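Local coordinates for uncharacterized protein MJ0764 (Methanocaldococcus jannaschii, PDB 2B8M) that is of unknown function but adopts the double-stranded beta-helix fold of the RmlC-like cupin family, at residues L21-E25 / H26-N30. Sequence-based numbering, arbitrary orientation.
With SO4 (sulfate ion), chain D; SO4 (sulfate ion), chain B.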
loop_
_atom_site.group_PDB
_atom_site.type_symbol
_atom_site.label_atom_id
_atom_site.label_comp_id
_atom_site.label_asym_id
_atom_site.label_seq_id
_atom_site.Cartn_x
_atom_site.Cartn_y
_atom_site.Cartn_z
ATOM N N LEU A 21 -1.270 8.957 7.039
ATOM C CA LEU A 21 -2.506 8.392 7.555
ATOM C C LEU A 21 -2.322 7.375 8.638
ATOM O O LEU A 21 -2.903 7.532 9.718
ATOM C CB LEU A 21 -3.315 7.797 6.418
ATOM C CG LEU A 21 -3.994 8.871 5.527
ATOM C CD1 LEU A 21 -4.468 8.156 4.277
ATOM C CD2 LEU A 21 -5.103 9.619 6.213
ATOM N N VAL A 22 -1.553 6.332 8.359
ATOM C CA VAL A 22 -1.349 5.208 9.264
ATOM C C VAL A 22 0.038 5.347 9.884
ATOM O O VAL A 22 1.034 5.527 9.154
ATOM C CB VAL A 22 -1.447 3.860 8.534
ATOM C CG1 VAL A 22 -1.175 2.682 9.490
ATOM C CG2 VAL A 22 -2.807 3.694 7.881
ATOM N N ASN A 23 0.091 5.253 11.203
ATOM C CA ASN A 23 1.349 5.427 11.968
ATOM C C ASN A 23 1.273 4.587 13.220
ATOM O O ASN A 23 0.888 5.083 14.272
ATOM C CB ASN A 23 1.520 6.883 12.348
ATOM C CG ASN A 23 2.865 7.165 12.997
ATOM O OD1 ASN A 23 3.873 6.551 12.632
ATOM N ND2 ASN A 23 2.894 8.136 13.926
ATOM N N THR A 24 1.565 3.305 13.102
ATOM C CA THR A 24 1.409 2.366 14.195
ATOM C C THR A 24 2.764 1.883 14.685
ATOM O O THR A 24 3.798 2.229 14.110
ATOM C CB THR A 24 0.570 1.126 13.783
ATOM O OG1 THR A 24 1.353 0.200 13.039
ATOM C CG2 THR A 24 -0.642 1.512 12.994
ATOM N N GLU A 25 2.770 1.036 15.714
ATOM C CA GLU A 25 4.010 0.416 16.180
ATOM C C GLU A 25 4.712 -0.368 15.058
ATOM O O GLU A 25 5.941 -0.491 15.043
ATOM C CB GLU A 25 3.728 -0.516 17.369
ATOM C CG GLU A 25 4.986 -1.104 18.023
ATOM C CD GLU A 25 4.687 -1.992 19.204
ATOM O OE1 GLU A 25 3.495 -2.323 19.425
ATOM O OE2 GLU A 25 5.650 -2.359 19.925
ATOM N N HIS A 26 3.938 -0.860 14.099
ATOM C CA HIS A 26 4.434 -1.820 13.145
ATOM C C HIS A 26 4.627 -1.282 11.761
ATOM O O HIS A 26 5.303 -1.897 10.948
ATOM C CB HIS A 26 3.430 -2.973 13.057
ATOM C CG HIS A 26 3.088 -3.565 14.376
ATOM N ND1 HIS A 26 4.030 -4.164 15.179
ATOM C CD2 HIS A 26 1.922 -3.608 15.061
ATOM C CE1 HIS A 26 3.452 -4.576 16.294
ATOM N NE2 HIS A 26 2.179 -4.230 16.257
ATOM N N VAL A 27 3.968 -0.173 11.429
ATOM C CA VAL A 27 3.953 0.255 10.025
ATOM C C VAL A 27 3.531 1.718 9.904
ATOM O O VAL A 27 2.803 2.240 10.733
ATOM C CB VAL A 27 3.003 -0.612 9.126
ATOM C CG1 VAL A 27 1.539 -0.199 9.303
ATOM C CG2 VAL A 27 3.334 -0.546 7.637
ATOM N N GLN A 28 3.980 2.352 8.826
ATOM C CA GLN A 28 3.481 3.644 8.396
ATOM C C GLN A 28 2.992 3.542 6.954
ATOM O O GLN A 28 3.618 2.904 6.097
ATOM C CB GLN A 28 4.519 4.747 8.517
ATOM C CG GLN A 28 5.026 4.992 9.869
ATOM C CD GLN A 28 6.184 5.976 9.870
ATOM O OE1 GLN A 28 7.131 5.860 9.072
ATOM N NE2 GLN A 28 6.124 6.949 10.759
ATOM N N ILE A 29 1.831 4.137 6.698
ATOM C CA ILE A 29 1.288 4.191 5.353
ATOM C C ILE A 29 0.830 5.614 5.065
ATOM O O ILE A 29 -0.040 6.159 5.740
ATOM C CB ILE A 29 0.126 3.171 5.129
ATOM C CG1 ILE A 29 0.528 1.748 5.552
ATOM C CG2 ILE A 29 -0.323 3.204 3.656
ATOM C CD1 ILE A 29 -0.555 0.730 5.445
ATOM N N ASN A 30 1.420 6.213 4.040
ATOM C CA ASN A 30 1.070 7.556 3.592
ATOM C C ASN A 30 0.509 7.511 2.181
ATOM O O ASN A 30 0.802 6.589 1.414
ATOM C CB ASN A 30 2.302 8.474 3.689
ATOM C CG ASN A 30 2.915 8.452 5.041
ATOM O OD1 ASN A 30 2.208 8.313 6.052
ATOM N ND2 ASN A 30 4.231 8.588 5.106
HETATM S S SO4 D . 7.557 -4.818 14.993
HETATM O O1 SO4 D . 8.265 -6.066 14.679
HETATM O O2 SO4 D . 6.373 -4.670 14.164
HETATM O O3 SO4 D . 7.105 -4.792 16.393
HETATM O O4 SO4 D . 8.478 -3.698 14.754
HETATM S S SO4 B . 8.313 9.927 9.483
HETATM O O1 SO4 B . 8.447 8.789 10.396
HETATM O O2 SO4 B . 6.897 10.140 9.169
HETATM O O3 SO4 B . 8.856 11.139 10.096
HETATM O O4 SO4 B . 9.046 9.659 8.253
#
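Gln-28 and Asn-23 lie side by side on one face of a beta hairpin, where Gln-28 NE2 donates to Asn-23 OD1 at 3.0 Å. The N-H points almost straight at the oxygen, within its own amide plane, yet reaches it from above the Asn-23 carbonyl plane, the two amides being turned 40° apart. Gln-28 NE2 gives a second bond to O1 of a sulfate at 3.0 Å, and Gln-28 OE1 takes a weak hydrogen bond from Lys-100 NZ. On the reverse face Val-22 CB meets Ile-29 CB at 3.8 Å and Val-22 CG1 reaches Val-27 CG1; His-50 of the second subunit packs on all three.

Beyond Asn-23 and Gln-28 the chain turns. Thr-24 N bonds to Val-27 O at 2.9 Å, and the Thr-24 hydroxyl faces His-26 N, although the position of OG1 is less certain. In one of two conformers, Glu-25 CB sits over the His-26 ring, 4.1 Å from its centroid, a CH-pi contact; at the edge His-26 ND1 donates to O2 of another sulfate at 2.6 Å. Tyr-48 of the second subunit stacks on this imidazole.

At the other end, Ile-29 O takes a straight bond from Val-22 N (3.0 Å, 175°) and a weak one from Leu-21 N, a classic beta bulge; Ile-29 N returns a bond to Val-22 O. The valine-isoleucine face and His-26 thus both meet the second subunit, while the sulfates, probably from the crystallisation liquor, show merely that Gln-28 and His-26 N-H groups can take up an anion.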